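Local coordinates for protein toxin 2A (Paenibacillus larvae, PDB 5URP) that acts as an ADP-ribosyltransferase toxin and virulence factor, probably moving ADP-ribose from NAD+ onto a host protein, at residues 39-42 / 43-46; 57-60 / 61-65; 67-70 / 71-75. One frame throughout, in Å; residues are numbered along the deposited sequence.

Interaction 1: 39-42 / 43-46; sequences KEYS and KWKS
K43 lays the start of its chain along the K39 carbonyl at the last turns of helix 30-45. Here side chains three and four residues apart meet on one helix. K43 CG lies 3.6 Å from K39 O, and the chain then runs out extended. The backbone bonds of K43 N to K39 O and E40 O are both weak.

W44 comes next. Its N donates to E40 O over 3.2 Å. Its indole has CG trans to the backbone N (chi1 -172°) and meets the Y41 ring obliquely, with W44 CE3 3.8 Å from Y41 CD1. W44 NE1 donates to A91 O, which ties the indole to helix 79-92. The Y41 ring also touches P181 and I182 of a loop.

K45 N donates to Y41 O at 2.8 Å. K45 CB sits over one face of the Y41 ring in a CH-pi contact, 4.0 Å from the ring centroid. With chi1 at 79°, CG is wedged between the backbone N and carbonyl carbon. The chain then runs extended, with K45 CD 3.8 Å from Y41 CE2, and the amine leads away.

S46 comes last. Its hydroxyl turns back and donates, S46 OG to K43 O, over 3.1 Å, with OG tilted 29° from the carbonyl plane.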
loop_
_atom_site.group_PDB
_atom_site.type_symbol
_atom_site.label_atom_id
_atom_site.label_comp_id
_atom_site.label_asym_id
_atom_site.label_seq_id
_atom_site.Cartn_x
_atom_site.Cartn_y
_atom_site.Cartn_z
ATOM N N LYS A 39 8.379 -6.371 16.046
ATOM C CA LYS A 39 9.838 -6.454 16.117
ATOM C C LYS A 39 10.491 -5.441 15.190
ATOM O O LYS A 39 11.507 -4.831 15.543
ATOM C CB LYS A 39 10.300 -7.862 15.758
ATOM C CG LYS A 39 9.997 -8.888 16.821
ATOM C CD LYS A 39 10.476 -10.241 16.368
ATOM C CE LYS A 39 9.944 -11.345 17.249
ATOM N NZ LYS A 39 10.952 -12.457 17.307
ATOM N N GLU A 40 9.933 -5.269 13.992
ATOM C CA GLU A 40 10.411 -4.233 13.089
ATOM C C GLU A 40 10.163 -2.843 13.680
ATOM O O GLU A 40 11.055 -1.984 13.641
ATOM C CB GLU A 40 9.752 -4.412 11.709
ATOM C CG GLU A 40 10.220 -5.706 10.941
ATOM C CD GLU A 40 11.461 -5.501 10.018
ATOM O OE1 GLU A 40 11.716 -4.356 9.596
ATOM O OE2 GLU A 40 12.156 -6.498 9.683
ATOM N N TYR A 41 8.972 -2.615 14.271
ATOM C CA TYR A 41 8.673 -1.298 14.843
ATOM C C TYR A 41 9.567 -1.011 16.043
ATOM O O TYR A 41 10.017 0.126 16.228
ATOM C CB TYR A 41 7.190 -1.158 15.262
ATOM C CG TYR A 41 6.913 0.212 15.874
ATOM C CD1 TYR A 41 6.842 1.335 15.075
ATOM C CD2 TYR A 41 6.810 0.395 17.252
ATOM C CE1 TYR A 41 6.665 2.595 15.602
ATOM C CE2 TYR A 41 6.602 1.675 17.801
ATOM C CZ TYR A 41 6.554 2.769 16.958
ATOM O OH TYR A 41 6.392 4.056 17.437
ATOM N N SER A 42 9.821 -2.025 16.873
ATOM C CA SER A 42 10.615 -1.808 18.076
ATOM C C SER A 42 11.979 -1.230 17.727
ATOM O O SER A 42 12.508 -0.378 18.449
ATOM C CB SER A 42 10.757 -3.122 18.840
ATOM O OG SER A 42 11.527 -2.936 20.006
ATOM N N LYS A 43 12.574 -1.687 16.634
ATOM C CA LYS A 43 13.887 -1.164 16.275
ATOM C C LYS A 43 13.757 0.222 15.656
ATOM O O LYS A 43 14.540 1.126 15.961
ATOM C CB LYS A 43 14.593 -2.150 15.337
ATOM C CG LYS A 43 14.861 -3.492 16.001
ATOM C CD LYS A 43 15.601 -4.466 15.095
ATOM C CE LYS A 43 15.938 -5.756 15.834
ATOM N NZ LYS A 43 16.688 -6.732 14.986
ATOM N N TRP A 44 12.731 0.419 14.836
ATOM C CA TRP A 44 12.505 1.704 14.189
ATOM C C TRP A 44 12.241 2.810 15.201
ATOM O O TRP A 44 12.713 3.944 15.035
ATOM C CB TRP A 44 11.322 1.549 13.245
ATOM C CG TRP A 44 11.024 2.671 12.335
ATOM C CD1 TRP A 44 11.907 3.606 11.837
ATOM C CD2 TRP A 44 9.764 2.956 11.747
ATOM N NE1 TRP A 44 11.247 4.441 10.982
ATOM C CE2 TRP A 44 9.923 4.085 10.925
ATOM C CE3 TRP A 44 8.488 2.372 11.847
ATOM C CZ2 TRP A 44 8.880 4.617 10.186
ATOM C CZ3 TRP A 44 7.441 2.915 11.127
ATOM C CH2 TRP A 44 7.633 4.044 10.313
ATOM N N LYS A 45 11.483 2.503 16.261
ATOM C CA LYS A 45 10.983 3.578 17.115
ATOM C C LYS A 45 12.108 4.322 17.822
ATOM O O LYS A 45 11.974 5.516 18.101
ATOM C CB LYS A 45 9.973 3.057 18.138
ATOM C CG LYS A 45 10.491 2.375 19.363
ATOM C CD LYS A 45 9.331 2.264 20.336
ATOM C CE LYS A 45 9.743 1.972 21.748
ATOM N NZ LYS A 45 8.596 2.232 22.653
ATOM N N SER A 46 13.216 3.652 18.139
ATOM C CA SER A 46 14.289 4.377 18.820
ATOM C C SER A 46 15.024 5.345 17.909
ATOM O O SER A 46 15.874 6.108 18.402
ATOM C CB SER A 46 15.315 3.417 19.414
ATOM O OG SER A 46 15.737 2.540 18.401
#

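Interaction 2: 57-60 / 61-65; sequences TLYT and RNASP
Y59 and A63 meet across the break between helix 50-61 and helix 64-72. This is a helix C-terminus: N62 is the first residue to leave helical angles. A63 CB lies over one face of the Y59 ring in a CH-pi contact, 3.8 Å from the centroid and displaced from the ring centre toward CE1 and CZ. Y59 holds CG opposite its backbone N (chi1 168°), which carries the ring forward along the chain to A63. The Y59 hydroxyl is bonded to S150 OG and N67 ND2, and the ring also touches E190 and L192 of strand 190-193.

T60 has chi1 66°, with OG1 turned back toward the preceding turn. From there T60 OG1 donates to T57 O over 2.7 Å. The same T57 O accepts R61 N at 2.9 Å, so two donors grip it. T60 OG1 in turn takes a bond from Y184 N, and T57 OG1 is bonded to I182 O. The two threonines thus tie the helix to the loop of I182 and Y184.

N62 N donates to L58 O over 3.2 Å, and its weaker bond goes to Y59 O. Beyond it the helical bonding stops. A63 N instead donates to a water, which is weakly bonded to T60 O.

R61 is extended from CG to NE, and its CB lies near L58 O. A second water meets the guanidinium edge in plane. It lies 3.0 Å from R61 NH1 and gives a 2.8 Å bond to L58 O.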
loop_
_atom_site.group_PDB
_atom_site.type_symbol
_atom_site.label_atom_id
_atom_site.label_comp_id
_atom_site.label_asym_id
_atom_site.label_seq_id
_atom_site.Cartn_x
_atom_site.Cartn_y
_atom_site.Cartn_z
ATOM N N THR A 57 1.207 9.228 12.733
ATOM C CA THR A 57 -0.138 9.040 13.297
ATOM C C THR A 57 -1.163 9.860 12.524
ATOM O O THR A 57 -2.244 9.356 12.154
ATOM C CB THR A 57 -0.147 9.415 14.784
ATOM O OG1 THR A 57 0.731 8.537 15.519
ATOM C CG2 THR A 57 -1.560 9.287 15.359
ATOM N N LEU A 58 -0.841 11.118 12.248
ATOM C CA LEU A 58 -1.805 11.994 11.582
ATOM C C LEU A 58 -2.073 11.546 10.161
ATOM O O LEU A 58 -3.205 11.666 9.671
ATOM C CB LEU A 58 -1.328 13.431 11.608
ATOM C CG LEU A 58 -1.296 14.076 12.989
ATOM C CD1 LEU A 58 -0.715 15.454 12.837
ATOM C CD2 LEU A 58 -2.692 14.116 13.646
ATOM N N TYR A 59 -1.051 11.030 9.477
ATOM C CA TYR A 59 -1.259 10.444 8.169
ATOM C C TYR A 59 -2.242 9.282 8.254
ATOM O O TYR A 59 -3.168 9.186 7.444
ATOM C CB TYR A 59 0.109 9.999 7.576
ATOM C CG TYR A 59 -0.050 9.122 6.357
ATOM C CD1 TYR A 59 -0.197 9.677 5.096
ATOM C CD2 TYR A 59 -0.102 7.736 6.469
ATOM C CE1 TYR A 59 -0.375 8.871 3.977
ATOM C CE2 TYR A 59 -0.317 6.937 5.365
ATOM C CZ TYR A 59 -0.438 7.513 4.127
ATOM O OH TYR A 59 -0.646 6.704 3.045
ATOM N N THR A 60 -2.043 8.372 9.215
ATOM C CA THR A 60 -2.931 7.212 9.298
ATOM C C THR A 60 -4.350 7.638 9.656
ATOM O O THR A 60 -5.306 6.946 9.298
ATOM C CB THR A 60 -2.437 6.173 10.314
ATOM O OG1 THR A 60 -2.473 6.679 11.652
ATOM C CG2 THR A 60 -1.015 5.589 9.933
ATOM N N ARG A 61 -4.491 8.758 10.351
ATOM C CA ARG A 61 -5.824 9.244 10.733
ATOM C C ARG A 61 -6.603 9.713 9.519
ATOM O O ARG A 61 -7.815 9.514 9.435
ATOM C CB ARG A 61 -5.661 10.369 11.742
ATOM C CG ARG A 61 -6.945 11.040 12.248
ATOM C CD ARG A 61 -6.628 12.130 13.285
ATOM N NE ARG A 61 -7.789 12.900 13.708
ATOM C CZ ARG A 61 -8.318 13.890 12.987
ATOM N NH1 ARG A 61 -7.742 14.196 11.805
ATOM N NH2 ARG A 61 -9.344 14.555 13.413
ATOM N N ASN A 62 -5.918 10.330 8.562
ATOM C CA ASN A 62 -6.581 10.866 7.386
ATOM C C ASN A 62 -5.507 11.002 6.298
ATOM O O ASN A 62 -4.850 12.036 6.186
ATOM C CB ASN A 62 -7.239 12.188 7.685
ATOM C CG ASN A 62 -8.020 12.701 6.532
ATOM O OD1 ASN A 62 -8.411 11.941 5.637
ATOM N ND2 ASN A 62 -8.255 14.006 6.526
ATOM N N ALA A 63 -5.343 9.941 5.513
ATOM C CA ALA A 63 -4.265 9.907 4.519
ATOM C C ALA A 63 -4.613 10.631 3.222
ATOM O O ALA A 63 -3.712 11.016 2.472
ATOM C CB ALA A 63 -3.916 8.454 4.205
ATOM N N SER A 64 -5.891 10.822 2.926
ATOM C CA SER A 64 -6.275 11.293 1.596
ATOM C C SER A 64 -5.758 12.676 1.243
ATOM O O SER A 64 -5.369 12.874 0.077
ATOM C CB SER A 64 -7.805 11.267 1.458
ATOM O OG SER A 64 -8.261 9.943 1.278
ATOM N N PRO A 65 -5.720 13.659 2.150
ATOM C CA PRO A 65 -5.203 14.985 1.758
ATOM C C PRO A 65 -3.757 14.957 1.297
ATOM O O PRO A 65 -3.405 15.564 0.275
ATOM C CB PRO A 65 -5.362 15.802 3.048
ATOM C CG PRO A 65 -6.458 15.136 3.786
ATOM C CD PRO A 65 -6.319 13.688 3.496
HETATM O O HOH W 1 -5.107 13.565 10.546
HETATM O O HOH W 2 -6.679 7.469 6.274
#

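Interaction 3: 67-70 / 71-75; sequences NTYL and REEGI
Y69 lays its ring against the turn that ends helix 64-72, close to E73 CB and the G74 carbonyl. Y69 CZ is 3.4 Å from G74 O, and Y69 CD1 is 3.9 Å from E73 CB; both approach the ring obliquely. A chi1 of 174° swings the Y69 ring toward the following turn. The hydroxyl reaches past the turn to D82 OD1 and K78 N. The Y69 and E73 side chains cross at about a right angle.

The Y69 carbonyl closes the helix. It accepts E73 N at 2.8 Å and G74 N at 2.9 Å, the two donors coming from opposite faces of the carbonyl plane. The second is an i to i+5 bond, wider than the helical i to i+4 spacing. G74 has positive phi, and the chain turns out of the helix there.

I75 then comes back against the helix. I75 CD1 packs 3.7 Å from L70 CD2, the two side chains lying side by side. The same methyl lies at the edge of the Y69 ring. I75 and Y69 also touch I85 of helix 79-92.

T68 and E72 run alongside each other. T68 CG2 is 3.3 Å from E72 OE1, while T68 OG1 turns to S64 O. R71 passes its aliphatic part over N67 O, and its NE makes a salt bridge with E145.

The contact is thus mixed. Y69 and I75 join the turn to helix 79-92, while L70 packs on Y148 and R195, and backbone bonds end the helix. E72 and E73 are exposed residues, so solvent would probably screen their charges.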
loop_
_atom_site.group_PDB
_atom_site.type_symbol
_atom_site.label_atom_id
_atom_site.label_comp_id
_atom_site.label_asym_id
_atom_site.label_seq_id
_atom_site.Cartn_x
_atom_site.Cartn_y
_atom_site.Cartn_z
ATOM N N ASN A 67 -2.042 12.299 0.235
ATOM C CA ASN A 67 -1.823 11.491 -0.966
ATOM C C ASN A 67 -2.402 12.161 -2.202
ATOM O O ASN A 67 -1.790 12.125 -3.278
ATOM C CB ASN A 67 -2.373 10.085 -0.776
ATOM C CG ASN A 67 -1.493 9.254 0.148
ATOM O OD1 ASN A 67 -0.296 9.549 0.336
ATOM N ND2 ASN A 67 -2.071 8.225 0.738
ATOM N N THR A 68 -3.571 12.787 -2.075
ATOM C CA THR A 68 -4.126 13.558 -3.176
ATOM C C THR A 68 -3.199 14.692 -3.566
ATOM O O THR A 68 -3.012 14.984 -4.755
ATOM C CB THR A 68 -5.501 14.111 -2.783
ATOM O OG1 THR A 68 -6.374 13.018 -2.475
ATOM C CG2 THR A 68 -6.086 14.901 -3.915
ATOM N N TYR A 69 -2.645 15.376 -2.576
ATOM C CA TYR A 69 -1.726 16.466 -2.860
ATOM C C TYR A 69 -0.538 15.958 -3.668
ATOM O O TYR A 69 -0.167 16.538 -4.688
ATOM C CB TYR A 69 -1.285 17.078 -1.532
ATOM C CG TYR A 69 -0.225 18.132 -1.617
ATOM C CD1 TYR A 69 -0.546 19.437 -1.946
ATOM C CD2 TYR A 69 1.092 17.836 -1.327
ATOM C CE1 TYR A 69 0.430 20.408 -2.006
ATOM C CE2 TYR A 69 2.065 18.792 -1.381
ATOM C CZ TYR A 69 1.736 20.077 -1.718
ATOM O OH TYR A 69 2.709 21.050 -1.777
ATOM N N LEU A 70 0.030 14.829 -3.254
ATOM C CA LEU A 70 1.201 14.300 -3.950
ATOM C C LEU A 70 0.848 13.828 -5.359
ATOM O O LEU A 70 1.636 13.987 -6.295
ATOM C CB LEU A 70 1.788 13.154 -3.137
ATOM C CG LEU A 70 2.557 13.511 -1.870
ATOM C CD1 LEU A 70 2.815 12.260 -1.068
ATOM C CD2 LEU A 70 3.902 14.181 -2.236
ATOM N N ARG A 71 -0.332 13.236 -5.529
ATOM C CA ARG A 71 -0.754 12.740 -6.837
ATOM C C ARG A 71 -1.117 13.866 -7.792
ATOM O O ARG A 71 -0.895 13.745 -9.006
ATOM C CB ARG A 71 -1.964 11.812 -6.674
ATOM C CG ARG A 71 -1.677 10.423 -6.152
ATOM C CD ARG A 71 -3.001 9.749 -5.756
ATOM N NE ARG A 71 -2.908 8.300 -5.608
ATOM C CZ ARG A 71 -3.914 7.524 -5.205
ATOM N NH1 ARG A 71 -3.750 6.209 -5.102
ATOM N NH2 ARG A 71 -5.091 8.061 -4.902
ATOM N N GLU A 72 -1.689 14.959 -7.281
ATOM C CA GLU A 72 -2.302 15.989 -8.117
ATOM C C GLU A 72 -1.513 17.287 -8.196
ATOM O O GLU A 72 -1.478 17.909 -9.260
ATOM C CB GLU A 72 -3.713 16.305 -7.601
ATOM C CG GLU A 72 -4.676 15.113 -7.656
ATOM C CD GLU A 72 -6.117 15.486 -7.331
ATOM O OE1 GLU A 72 -6.350 16.585 -6.782
ATOM O OE2 GLU A 72 -7.016 14.673 -7.627
ATOM N N GLU A 73 -0.911 17.736 -7.098
ATOM C CA GLU A 73 -0.221 19.023 -7.039
ATOM C C GLU A 73 1.287 18.886 -7.000
ATOM O O GLU A 73 1.990 19.647 -7.672
ATOM C CB GLU A 73 -0.659 19.814 -5.798
ATOM C CG GLU A 73 -2.162 19.948 -5.611
ATOM C CD GLU A 73 -2.810 20.791 -6.687
ATOM O OE1 GLU A 73 -2.083 21.300 -7.570
ATOM O OE2 GLU A 73 -4.049 20.948 -6.645
ATOM N N GLY A 74 1.792 17.937 -6.228
ATOM C CA GLY A 74 3.211 17.766 -6.056
ATOM C C GLY A 74 3.805 18.777 -5.090
ATOM O O GLY A 74 3.223 19.813 -4.770
ATOM N N ILE A 75 5.018 18.459 -4.647
ATOM C CA ILE A 75 5.740 19.300 -3.704
ATOM C C ILE A 75 5.917 20.714 -4.258
ATOM O O ILE A 75 6.060 20.923 -5.467
ATOM C CB ILE A 75 7.102 18.651 -3.401
ATOM C CG1 ILE A 75 6.901 17.241 -2.833
ATOM C CG2 ILE A 75 7.919 19.503 -2.451
ATOM C CD1 ILE A 75 6.032 17.183 -1.618
#

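Overall arrangement
The three contacts lie in series along the N-terminal helices. Interactions 2 and 3 touch: Y59 OH and N67 ND2 are 3.1 Å apart, a probable hydrogen bond, and their centres are 14 Å apart. Interaction 1 stands off, its centre 21 Å from interaction 2 and 29 Å from interaction 3. Interactions 1 and 2 still share a neighbour, since Y41 packs on I182 and T57 bonds to it. Interaction 2 probably borders the NAD site: S150 begins an S-T-S sequence and E190 ends a Q-L-E sequence, matching motifs of this enzyme family.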